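Local structure of 6-phosphogluconate dehydrogenase, NAD-binding (Mycolicibacterium smegmatis MC2 155, 6SMT) at residues Ser243-Val248 with Gly270-Thr275; Ala239-Val244 with Ser286-Glu291; Phe222-Gln227 with Asp282-Arg287; His250-Ser255 with Val260-Leu265. The protein reduces imines to amines with S-enantioselectivity, probably using the NADPH it binds as the hydride donor. All blocks are in the same frame, centred on the assembly; numbering follows the deposited sequence. Where two conformers were deposited one is given.

Contact 1. Residues Ser243-Val248 with Gly270-Thr275; sequences SVASSV and GYVDAT. With NDP (NADPH dihydro-nicotinamide-adenine-dinucleotide phosphate), chain F.
Two consecutive helices of the C-terminal helical domain, 241-257 and 263-280, run side by side here, and Ala245 of the first meets Val272 of the second where the CA atoms of the two segments come nearest. The CG1 methyl of Val272, anti to the backbone N (chi1 171°), packs against Ala245 at both CA and CB, lying 3.5 Å from Ala245 CA and 3.6 Å from Ala245 CB. So small a residue as alanine lets the valine reach the helix backbone. The same CG1 also meets Val244 CG1 at 4.1 Å, the two branched side chains crossing at a slant. With local axes 9.4 Å apart and an angle of 145° between their directions, this is antiparallel helix packing made of short aliphatic groups. Asp273 brings OD1 to 4.2 Å from Ala245 CB, but its carboxylate is committed to salt bridges with Arg249 on the partner helix and Arg269 on its own. On the far side of helix 241-257, Ser243 points away from Val272 and its OG donates a 2.6 Å hydrogen bond to O1A of the NADPH diphosphate. Thr42, Asn40 and Lys45 of the second subunit hold the same coenzyme, which therefore lies between the two chains.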
# COMPACT_ATOMS: atom_id res chain seq x y z
N SER B 243 -3.61 15.61 -12.21
CA SER B 243 -3.92 14.34 -12.86
C SER B 243 -4.62 13.40 -11.90
O SER B 243 -5.61 12.73 -12.26
CB SER B 243 -2.61 13.76 -13.46
OG SER B 243 -2.93 12.60 -14.25
N VAL B 244 -4.11 13.26 -10.67
CA VAL B 244 -4.77 12.35 -9.71
C VAL B 244 -6.10 12.91 -9.28
O VAL B 244 -6.98 12.14 -8.95
CB VAL B 244 -3.88 11.90 -8.57
CG1 VAL B 244 -3.56 12.95 -7.69
CG2 VAL B 244 -4.50 10.73 -7.81
N ALA B 245 -6.26 14.24 -9.31
CA ALA B 245 -7.61 14.77 -8.99
C ALA B 245 -8.66 14.24 -9.94
O ALA B 245 -9.83 13.97 -9.55
CB ALA B 245 -7.58 16.29 -9.03
N SER B 246 -8.31 14.07 -11.23
CA SER B 246 -9.20 13.47 -12.19
C SER B 246 -9.33 11.98 -11.94
O SER B 246 -10.42 11.42 -11.86
CB SER B 246 -8.62 13.69 -13.57
OG SER B 246 -9.36 12.98 -14.51
N SER B 247 -8.19 11.31 -11.72
CA SER B 247 -8.20 9.86 -11.56
C SER B 247 -9.04 9.38 -10.38
O SER B 247 -9.86 8.45 -10.48
CB SER B 247 -6.77 9.35 -11.48
OG SER B 247 -6.83 7.90 -11.48
N VAL B 248 -8.85 10.03 -9.24
CA VAL B 248 -9.54 9.58 -8.02
C VAL B 248 -11.07 9.67 -8.19
O VAL B 248 -11.76 8.79 -7.65
CB VAL B 248 -9.04 10.32 -6.77
CG1 VAL B 248 -9.51 11.76 -6.73
CG2 VAL B 248 -9.38 9.56 -5.49
N GLY B 270 -10.42 14.40 -0.80
CA GLY B 270 -10.44 15.70 -0.11
C GLY B 270 -9.11 16.35 0.02
O GLY B 270 -8.95 17.56 -0.23
N TYR B 271 -8.02 15.58 0.25
CA TYR B 271 -6.69 16.12 0.33
C TYR B 271 -6.22 16.60 -1.05
O TYR B 271 -5.55 17.60 -1.17
CB TYR B 271 -5.69 15.11 0.88
CG TYR B 271 -6.10 14.42 2.16
CD1 TYR B 271 -6.66 15.08 3.25
CD2 TYR B 271 -5.95 13.07 2.29
CE1 TYR B 271 -7.06 14.39 4.39
CE2 TYR B 271 -6.29 12.37 3.44
CZ TYR B 271 -6.87 13.04 4.50
OH TYR B 271 -7.25 12.35 5.62
N VAL B 272 -6.44 15.76 -2.06
CA VAL B 272 -6.07 16.12 -3.45
C VAL B 272 -6.75 17.42 -3.89
O VAL B 272 -6.06 18.31 -4.36
CB VAL B 272 -6.41 14.94 -4.37
CG1 VAL B 272 -6.24 15.37 -5.81
CG2 VAL B 272 -5.56 13.74 -4.06
N ASP B 273 -8.03 17.52 -3.64
CA ASP B 273 -8.77 18.71 -4.05
C ASP B 273 -8.25 19.93 -3.26
O ASP B 273 -8.23 21.03 -3.85
CB ASP B 273 -10.25 18.51 -3.87
CG ASP B 273 -10.90 17.59 -4.88
OD1 ASP B 273 -10.21 17.28 -5.91
OD2 ASP B 273 -12.11 17.25 -4.64
N ALA B 274 -7.99 19.79 -1.98
CA ALA B 274 -7.44 20.92 -1.23
C ALA B 274 -6.10 21.35 -1.77
O ALA B 274 -5.78 22.52 -1.80
CB ALA B 274 -7.38 20.53 0.19
N THR B 275 -5.27 20.39 -2.27
CA THR B 275 -3.98 20.74 -2.82
C THR B 275 -4.14 21.53 -4.14
O THR B 275 -3.39 22.47 -4.38
CB THR B 275 -3.20 19.43 -3.06
OG1 THR B 275 -3.05 18.73 -1.83
CG2 THR B 275 -1.80 19.68 -3.58
PA NDP F . -1.88 14.29 -17.24
O1A NDP F . -2.74 13.20 -16.78
O2A NDP F . -1.55 15.42 -16.33
O5B NDP F . -2.51 14.88 -18.54
C5B NDP F . -1.88 16.04 -19.19
C4B NDP F . -2.07 15.95 -20.67
O4B NDP F . -3.49 15.97 -21.01
C3B NDP F . -1.43 17.15 -21.41
O3B NDP F . -1.00 16.70 -22.69
C2B NDP F . -2.62 18.09 -21.52
O2B NDP F . -2.53 19.08 -22.51
C1B NDP F . -3.68 17.06 -21.89
N9A NDP F . -5.05 17.52 -21.77
C8A NDP F . -5.74 17.85 -20.62
N7A NDP F . -6.97 18.28 -20.86
C5A NDP F . -7.05 18.33 -22.23
C6A NDP F . -8.06 18.72 -23.15
N6A NDP F . -9.28 19.12 -22.76
N1A NDP F . -7.78 18.67 -24.46
C2A NDP F . -6.57 18.25 -24.86
N3A NDP F . -5.58 17.80 -24.10
C4A NDP F . -5.86 17.88 -22.81
O3 NDP F . -0.47 13.77 -17.86
PN NDP F . 0.43 12.48 -17.78
O1N NDP F . 1.34 12.56 -18.93
O2N NDP F . 0.99 12.43 -16.41
O5D NDP F . -0.57 11.28 -17.87
C5D NDP F . -1.32 11.03 -19.09
C4D NDP F . -2.18 9.81 -18.85
O4D NDP F . -1.29 8.68 -18.58
C3D NDP F . -3.12 9.90 -17.66
O3D NDP F . -4.42 9.39 -18.00
C2D NDP F . -2.42 9.13 -16.57
O2D NDP F . -3.28 8.54 -15.61
C1D NDP F . -1.69 8.06 -17.39
N1N NDP F . -0.50 7.54 -16.69
C2N NDP F . 0.48 8.39 -16.26
C3N NDP F . 1.57 7.93 -15.57
C7N NDP F . 2.59 8.86 -15.08
O7N NDP F . 3.52 8.33 -14.40
N7N NDP F . 2.64 10.15 -15.34
C4N NDP F . 1.65 6.51 -15.23
C5N NDP F . 0.63 5.69 -15.77
C6N NDP F . -0.38 6.20 -16.46
P2B NDP F . -1.71 20.44 -22.12
O1X NDP F . -0.23 20.10 -22.16
O2X NDP F . -2.12 21.38 -23.18
O3X NDP F . -2.16 20.88 -20.73

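Contact 2. Residues Ala239-Val244 with Ser286-Glu291; sequences ASVSSV and SRIASE. With NDP (NADPH dihydro-nicotinamide-adenine-dinucleotide phosphate), chain F.
A buried, wholly aliphatic contact fastens the first turn of helix 241-257 to the 3-10 turns that follow the last long helix, where Ile288 reaches in against Val241 and Val244. The isoleucine makes both contacts with one branch. Its CG1 lies 3.9 Å from Val241 CG2, and the CD1 beyond it lies 4.0 Å from Val244 CG1. Ile288 and Val241 run antiparallel alongside one another, whereas Val244 lies at an angle to the isoleucine. A chi1 of -68° sets Ile288 CG1 anti to the carbonyl carbon and, with the chain extended at chi2, sends CD1 past Val241 to Val244. The valines are three residues apart and so fall on the same face of the helix, where an extended isoleucine branch is long enough to serve both. The helix start is secured by Ser240 at the N-cap, whose OG accepts from Ser243 N (3.1 Å, N-H...O angle 152°). Val244 also packs on Trp184 of the second subunit, and Ser286 is bonded through OG to His234. The chemistry is thus divided: nondirectional packing holds the face of the helix turned to Ile288, while the directional cap bond fixes the backbone of Ser243, the residue whose hydroxyl binds the coenzyme diphosphate.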
# COMPACT_ATOMS: atom_id res chain seq x y z
N ALA B 239 4.20 13.04 -12.23
CA ALA B 239 2.77 12.68 -12.06
C ALA B 239 2.16 13.80 -11.17
O ALA B 239 2.50 13.89 -9.98
CB ALA B 239 2.61 11.34 -11.41
N SER B 240 1.29 14.57 -11.77
CA SER B 240 0.82 15.81 -11.11
C SER B 240 -0.41 15.55 -10.23
O SER B 240 -1.24 14.61 -10.42
CB SER B 240 0.51 16.86 -12.05
OG SER B 240 -0.72 16.59 -12.76
N VAL B 241 -0.58 16.43 -9.24
CA VAL B 241 -1.78 16.45 -8.41
C VAL B 241 -3.05 16.63 -9.23
O VAL B 241 -4.07 15.96 -8.95
CB VAL B 241 -1.64 17.58 -7.37
CG1 VAL B 241 -2.88 17.81 -6.59
CG2 VAL B 241 -0.43 17.27 -6.48
N SER B 242 -3.03 17.51 -10.25
CA SER B 242 -4.21 17.74 -11.12
C SER B 242 -4.59 16.41 -11.81
O SER B 242 -5.77 16.08 -11.92
CB SER B 242 -3.96 18.82 -12.09
OG SER B 242 -2.87 18.57 -12.97
N SER B 243 -3.61 15.61 -12.21
CA SER B 243 -3.92 14.34 -12.86
C SER B 243 -4.62 13.40 -11.90
O SER B 243 -5.61 12.73 -12.26
CB SER B 243 -2.61 13.76 -13.46
OG SER B 243 -2.93 12.60 -14.25
N VAL B 244 -4.11 13.26 -10.67
CA VAL B 244 -4.77 12.35 -9.71
C VAL B 244 -6.10 12.91 -9.28
O VAL B 244 -6.98 12.14 -8.95
CB VAL B 244 -3.88 11.90 -8.57
CG1 VAL B 244 -3.56 12.95 -7.69
CG2 VAL B 244 -4.50 10.73 -7.81
N SER B 286 3.76 14.23 -4.06
CA SER B 286 4.42 14.46 -2.77
C SER B 286 3.84 15.64 -1.99
O SER B 286 3.87 15.69 -0.79
CB SER B 286 5.90 14.64 -2.99
OG SER B 286 6.11 15.69 -3.95
N ARG B 287 3.20 16.58 -2.65
CA ARG B 287 2.60 17.74 -1.99
C ARG B 287 1.32 17.38 -1.28
O ARG B 287 0.91 18.13 -0.39
CB ARG B 287 2.27 18.76 -3.08
CG ARG B 287 1.64 20.05 -2.61
CD ARG B 287 2.56 20.93 -1.86
NE ARG B 287 3.38 21.71 -2.74
CZ ARG B 287 4.20 22.72 -2.37
NH1 ARG B 287 4.40 22.98 -1.08
NH2 ARG B 287 4.85 23.38 -3.32
N ILE B 288 0.61 16.33 -1.67
CA ILE B 288 -0.81 16.11 -1.23
C ILE B 288 -0.88 16.05 0.30
O ILE B 288 -1.85 16.57 0.90
CB ILE B 288 -1.40 14.87 -1.91
CG1 ILE B 288 -1.60 15.10 -3.41
CG2 ILE B 288 -2.75 14.47 -1.27
CD1 ILE B 288 -1.76 13.78 -4.20
N ALA B 289 -0.00 15.28 0.92
CA ALA B 289 -0.12 14.99 2.35
C ALA B 289 -0.05 16.28 3.18
O ALA B 289 -0.59 16.27 4.32
CB ALA B 289 0.94 14.01 2.73
N SER B 290 0.56 17.35 2.69
CA SER B 290 0.51 18.61 3.47
C SER B 290 -0.93 18.93 3.87
O SER B 290 -1.11 19.44 5.01
CB SER B 290 1.07 19.74 2.67
OG SER B 290 2.45 19.46 2.43
N GLU B 291 -1.91 18.77 2.99
CA GLU B 291 -3.31 19.12 3.19
C GLU B 291 -3.99 18.20 4.20
O GLU B 291 -5.16 18.41 4.52
CB GLU B 291 -4.10 19.22 1.90
CG GLU B 291 -3.58 20.38 1.07
CD GLU B 291 -3.83 21.76 1.71
OE1 GLU B 291 -4.82 21.91 2.47
OE2 GLU B 291 -3.11 22.69 1.32
PA NDP F . -1.88 14.29 -17.24
O1A NDP F . -2.74 13.20 -16.78
O2A NDP F . -1.55 15.42 -16.33
O5B NDP F . -2.51 14.88 -18.54
C5B NDP F . -1.88 16.04 -19.19
C4B NDP F . -2.07 15.95 -20.67
O4B NDP F . -3.49 15.97 -21.01
C3B NDP F . -1.43 17.15 -21.41
O3B NDP F . -1.00 16.70 -22.69
C2B NDP F . -2.62 18.09 -21.52
O2B NDP F . -2.53 19.08 -22.51
C1B NDP F . -3.68 17.06 -21.89
N9A NDP F . -5.05 17.52 -21.77
C8A NDP F . -5.74 17.85 -20.62
N7A NDP F . -6.97 18.28 -20.86
C5A NDP F . -7.05 18.33 -22.23
C6A NDP F . -8.06 18.72 -23.15
N6A NDP F . -9.28 19.12 -22.76
N1A NDP F . -7.78 18.67 -24.46
C2A NDP F . -6.57 18.25 -24.86
N3A NDP F . -5.58 17.80 -24.10
C4A NDP F . -5.86 17.88 -22.81
O3 NDP F . -0.47 13.77 -17.86
PN NDP F . 0.43 12.48 -17.78
O1N NDP F . 1.34 12.56 -18.93
O2N NDP F . 0.99 12.43 -16.41
O5D NDP F . -0.57 11.28 -17.87
C5D NDP F . -1.32 11.03 -19.09
C4D NDP F . -2.18 9.81 -18.85
O4D NDP F . -1.29 8.68 -18.58
C3D NDP F . -3.12 9.90 -17.66
O3D NDP F . -4.42 9.39 -18.00
C2D NDP F . -2.42 9.13 -16.57
O2D NDP F . -3.28 8.54 -15.61
C1D NDP F . -1.69 8.06 -17.39
N1N NDP F . -0.50 7.54 -16.69
C2N NDP F . 0.48 8.39 -16.26
C3N NDP F . 1.57 7.93 -15.57
C7N NDP F . 2.59 8.86 -15.08
O7N NDP F . 3.52 8.33 -14.40
N7N NDP F . 2.64 10.15 -15.34
C4N NDP F . 1.65 6.51 -15.23
C5N NDP F . 0.63 5.69 -15.77
C6N NDP F . -0.38 6.20 -16.46
P2B NDP F . -1.71 20.44 -22.12
O1X NDP F . -0.23 20.10 -22.16
O2X NDP F . -2.12 21.38 -23.18
O3X NDP F . -2.16 20.88 -20.73

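Contact 3. Residues Phe222-Gln227 with Asp282-Arg287; sequences FTEVAQ and DDEISR
The carboxylate oxygen OE1 of Glu284 is gripped by two backbone amides, those of Ser238 and Ala239, so the chain after helix 263-280 is tied to residues 238-239, of which Ser238 itself binds the coenzyme. Its other oxygen, OE2, faces Glu224 OE2 of helix 204-231 at 4.1 Å, with the carboxylate planes only 8° apart although the side chains cross at about a right angle. Such like charges would be expected to repel, but Arg228 makes a salt bridge to Glu224 OE2 and touches Glu284, and probably offsets some of the repulsion. Next to these carboxylates, Val225 fills the join. Its CG2 meets Ile285 CD1 at 3.8 Å, and its CG1 meets Ser286 CB at 4.1 Å; the small serine lets the two backbones come within 5.0 Å between Val225 CA and Ser286 CA. Ile285 CG1 lies between the backbone N and the carbonyl carbon (chi1 52°), which swings its end toward the valine. The segment 282-287 is braced by Asp283 OD2, which takes both NE (2.8 Å) and NH2 (2.9 Å) of Arg287, side-on and in the guanidinium plane. Val225 also packs on Phe190 of the second subunit, and Ile285 touches bound 2-ethylhexanol. The arrangement belongs to the helical C-terminal domain of imine reductases, whose intertwined dimer lines the cleft beside NADPH.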
# COMPACT_ATOMS: atom_id res chain seq x y z
N PHE B 222 7.81 5.66 -3.16
CA PHE B 222 7.88 6.11 -1.76
C PHE B 222 9.25 6.77 -1.50
O PHE B 222 9.32 7.78 -0.82
CB PHE B 222 7.63 4.97 -0.81
CG PHE B 222 6.23 4.38 -0.79
CD1 PHE B 222 5.14 4.99 -1.40
CD2 PHE B 222 5.99 3.31 0.00
CE1 PHE B 222 3.88 4.41 -1.31
CE2 PHE B 222 4.72 2.75 0.11
CZ PHE B 222 3.68 3.31 -0.54
N THR B 223 10.32 6.19 -2.01
CA THR B 223 11.66 6.78 -1.83
C THR B 223 11.69 8.18 -2.40
O THR B 223 12.17 9.10 -1.71
CB THR B 223 12.69 5.93 -2.55
OG1 THR B 223 12.75 4.69 -1.86
CG2 THR B 223 14.04 6.62 -2.60
N GLU B 224 11.09 8.38 -3.58
CA GLU B 224 11.04 9.73 -4.18
C GLU B 224 10.18 10.70 -3.38
O GLU B 224 10.58 11.87 -3.16
CB GLU B 224 10.67 9.65 -5.67
CG GLU B 224 10.62 11.08 -6.24
CD GLU B 224 10.39 11.18 -7.74
OE1 GLU B 224 10.38 10.10 -8.40
OE2 GLU B 224 10.14 12.31 -8.23
N VAL B 225 9.01 10.24 -2.95
CA VAL B 225 8.09 11.11 -2.19
C VAL B 225 8.78 11.51 -0.88
O VAL B 225 8.76 12.69 -0.54
CB VAL B 225 6.74 10.42 -1.95
CG1 VAL B 225 5.94 11.11 -0.90
CG2 VAL B 225 5.98 10.20 -3.25
N ALA B 226 9.43 10.60 -0.17
CA ALA B 226 10.16 10.94 1.07
C ALA B 226 11.26 11.96 0.85
O ALA B 226 11.37 12.89 1.62
CB ALA B 226 10.72 9.69 1.68
N GLN B 227 12.01 11.82 -0.25
CA GLN B 227 13.08 12.80 -0.55
C GLN B 227 12.47 14.16 -0.84
O GLN B 227 12.99 15.17 -0.38
CB GLN B 227 13.96 12.25 -1.65
CG GLN B 227 15.20 13.18 -1.85
CD GLN B 227 16.15 13.05 -0.68
OE1 GLN B 227 16.49 11.92 -0.33
NE2 GLN B 227 16.49 14.17 -0.00
N ASP B 282 -0.08 21.60 -10.35
CA ASP B 282 1.00 21.16 -11.23
C ASP B 282 2.08 20.43 -10.45
O ASP B 282 2.98 19.86 -11.13
CB ASP B 282 1.73 22.33 -11.90
CG ASP B 282 0.89 23.22 -12.75
OD1 ASP B 282 -0.13 22.76 -13.24
OD2 ASP B 282 1.33 24.41 -12.92
N ASP B 283 2.04 20.41 -9.13
CA ASP B 283 3.12 19.80 -8.35
C ASP B 283 3.01 18.26 -8.35
O ASP B 283 1.97 17.70 -8.78
CB ASP B 283 3.04 20.24 -6.91
CG ASP B 283 3.55 21.64 -6.63
OD1 ASP B 283 4.07 22.24 -7.57
OD2 ASP B 283 3.43 22.04 -5.47
N GLU B 284 4.13 17.63 -8.01
CA GLU B 284 4.16 16.18 -7.78
C GLU B 284 3.21 15.81 -6.64
O GLU B 284 2.97 16.57 -5.68
CB GLU B 284 5.63 15.80 -7.53
CG GLU B 284 5.89 14.31 -7.44
CD GLU B 284 5.88 13.47 -8.68
OE1 GLU B 284 5.82 14.03 -9.74
OE2 GLU B 284 6.00 12.24 -8.50
N ILE B 285 2.78 14.55 -6.65
CA ILE B 285 1.86 14.01 -5.65
C ILE B 285 2.46 13.99 -4.26
O ILE B 285 1.71 13.87 -3.28
CB ILE B 285 1.28 12.65 -6.20
CG1 ILE B 285 2.35 11.70 -6.65
CG2 ILE B 285 0.31 12.88 -7.38
CD1 ILE B 285 3.08 11.12 -5.50
N SER B 286 3.76 14.23 -4.06
CA SER B 286 4.42 14.46 -2.77
C SER B 286 3.84 15.64 -1.99
O SER B 286 3.87 15.69 -0.79
CB SER B 286 5.90 14.64 -2.99
OG SER B 286 6.11 15.69 -3.95
N ARG B 287 3.20 16.58 -2.65
CA ARG B 287 2.60 17.74 -1.99
C ARG B 287 1.32 17.38 -1.28
O ARG B 287 0.91 18.13 -0.39
CB ARG B 287 2.27 18.76 -3.08
CG ARG B 287 1.64 20.05 -2.61
CD ARG B 287 2.56 20.93 -1.86
NE ARG B 287 3.38 21.71 -2.74
CZ ARG B 287 4.20 22.72 -2.37
NH1 ARG B 287 4.40 22.98 -1.08
NH2 ARG B 287 4.85 23.38 -3.32

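Contact 4. Residues His250-Ser255 with Val260-Leu265; sequences HLIAAS and VDAGLL
With chi1 at 180°, Ser255 OG stands anti to the backbone N and reaches across to the carbonyl oxygen of Val260, to which it donates a 2.6 Å hydrogen bond. The hydroxyl comes from above the carbonyl plane, 62° out of it. Beside it the backbone closes the same loop: Val260 N donates to Ser255 O at 2.9 Å and 160°. A serine suits this place because its short arm reaches the turning chain while OG also pairs with His192 of helix 171-199. Ala262, at the N-cap position of the next helix, sets CB 3.6 Å from Ser255 OG, its small methyl fitting against the hydroxyl. Away from the turn, about one turn along each helix, aliphatic side chains take over. Leu265 CB touches Ile252 CG1 at 3.7 Å as the two side chains lie alongside, pointing opposite ways, while Leu265 CD1 lies 3.9 Å from Leu251 CB, those two crossing at about a right angle. Asp261 OD2 accepts from Gly263 N at 3.0 Å, forming an Asx turn; because Gly263 has no side chain, the carboxylate can come close. The same OD2 is bonded to Tyr271 OH of the second subunit, so the turn also reaches the dimer interface. Helices 241-257 and 263-280 with their short link make an alpha-alpha hairpin of the C-terminal helical domain.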
# COMPACT_ATOMS: atom_id res chain seq x y z
N HIS B 250 -12.68 8.96 -10.92
CA HIS B 250 -13.01 7.72 -11.64
C HIS B 250 -13.11 6.53 -10.71
O HIS B 250 -14.01 5.72 -10.79
CB HIS B 250 -11.99 7.48 -12.74
CG HIS B 250 -11.74 8.58 -13.64
ND1 HIS B 250 -10.52 8.75 -14.26
CD2 HIS B 250 -12.49 9.66 -14.00
CE1 HIS B 250 -10.54 9.86 -14.93
NE2 HIS B 250 -11.78 10.45 -14.81
N LEU B 251 -12.09 6.43 -9.80
CA LEU B 251 -12.05 5.36 -8.83
C LEU B 251 -13.29 5.35 -7.95
O LEU B 251 -13.80 4.27 -7.68
CB LEU B 251 -10.73 5.42 -8.05
CG LEU B 251 -9.44 5.53 -8.89
CD1 LEU B 251 -8.24 5.57 -7.94
CD2 LEU B 251 -9.29 4.32 -9.81
N ILE B 252 -13.65 6.55 -7.44
CA ILE B 252 -14.87 6.65 -6.60
C ILE B 252 -16.17 6.30 -7.38
O ILE B 252 -16.95 5.51 -6.81
CB ILE B 252 -14.89 8.04 -6.03
CG1 ILE B 252 -13.77 8.23 -5.01
CG2 ILE B 252 -16.27 8.31 -5.41
CD1 ILE B 252 -13.44 9.68 -4.68
N ALA B 253 -16.26 6.72 -8.56
CA ALA B 253 -17.40 6.35 -9.44
C ALA B 253 -17.44 4.85 -9.65
O ALA B 253 -18.50 4.17 -9.54
CB ALA B 253 -17.30 7.07 -10.71
N ALA B 254 -16.29 4.22 -9.94
CA ALA B 254 -16.28 2.76 -10.11
C ALA B 254 -16.66 2.03 -8.86
O ALA B 254 -17.35 0.95 -8.91
CB ALA B 254 -14.90 2.37 -10.63
N SER B 255 -16.27 2.51 -7.66
CA SER B 255 -16.61 1.87 -6.40
C SER B 255 -18.15 1.90 -6.27
O SER B 255 -18.75 0.89 -5.91
CB SER B 255 -15.86 2.53 -5.28
OG SER B 255 -16.14 1.96 -4.03
N VAL B 260 -19.83 -0.68 -3.71
CA VAL B 260 -18.81 -0.71 -2.63
C VAL B 260 -18.57 0.71 -2.08
O VAL B 260 -18.47 1.66 -2.88
CB VAL B 260 -17.49 -1.27 -3.19
CG1 VAL B 260 -16.47 -1.46 -2.12
CG2 VAL B 260 -17.71 -2.60 -3.94
N ASP B 261 -18.56 0.83 -0.77
CA ASP B 261 -18.28 2.10 -0.11
C ASP B 261 -16.90 2.63 -0.55
O ASP B 261 -16.00 1.80 -0.68
CB ASP B 261 -18.31 1.93 1.39
CG ASP B 261 -18.13 3.21 2.15
OD1 ASP B 261 -19.10 4.01 2.13
OD2 ASP B 261 -17.05 3.48 2.64
N ALA B 262 -16.75 3.90 -0.77
CA ALA B 262 -15.47 4.49 -1.24
C ALA B 262 -14.89 5.41 -0.17
O ALA B 262 -14.23 6.36 -0.50
CB ALA B 262 -15.73 5.22 -2.52
N GLY B 263 -15.08 5.13 1.11
CA GLY B 263 -14.59 5.98 2.17
C GLY B 263 -13.10 6.33 2.12
O GLY B 263 -12.74 7.46 2.39
N LEU B 264 -12.23 5.34 1.82
CA LEU B 264 -10.81 5.67 1.84
C LEU B 264 -10.48 6.61 0.68
O LEU B 264 -9.81 7.63 0.86
CB LEU B 264 -9.89 4.44 1.85
CG LEU B 264 -9.60 3.88 3.27
CD1 LEU B 264 -10.76 3.09 3.68
CD2 LEU B 264 -8.31 3.13 3.34
N LEU B 265 -10.96 6.31 -0.52
CA LEU B 265 -10.68 7.18 -1.67
C LEU B 265 -11.34 8.54 -1.52
O LEU B 265 -10.78 9.54 -1.99
CB LEU B 265 -11.16 6.54 -2.98
CG LEU B 265 -10.38 5.30 -3.42
CD1 LEU B 265 -11.25 4.47 -4.35
CD2 LEU B 265 -9.09 5.71 -4.03

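Overall arrangement
After the N-terminal nucleotide-binding domain and helix 171-199, the chain reaches helix 204-231, where contact 3 begins; contact 2 starts at the entry to helix 241-257, contacts 1 and 4 farther along it. Contact 4 closes first, across the short turn into helix 263-280, and contact 1 closes next, farther from the turn on the same pair of helices. Contact 4 therefore lies within the other three; contact 1 lies within contact 3 and starts from the same stretch as contact 2. Contacts 2 and 3 end on one shared stretch after helix 263-280, binding the chain's end to helices 204-231 and 241-257. Contacts 1 and 2 share Val244 and Ser243, the latter bonded to NADPH.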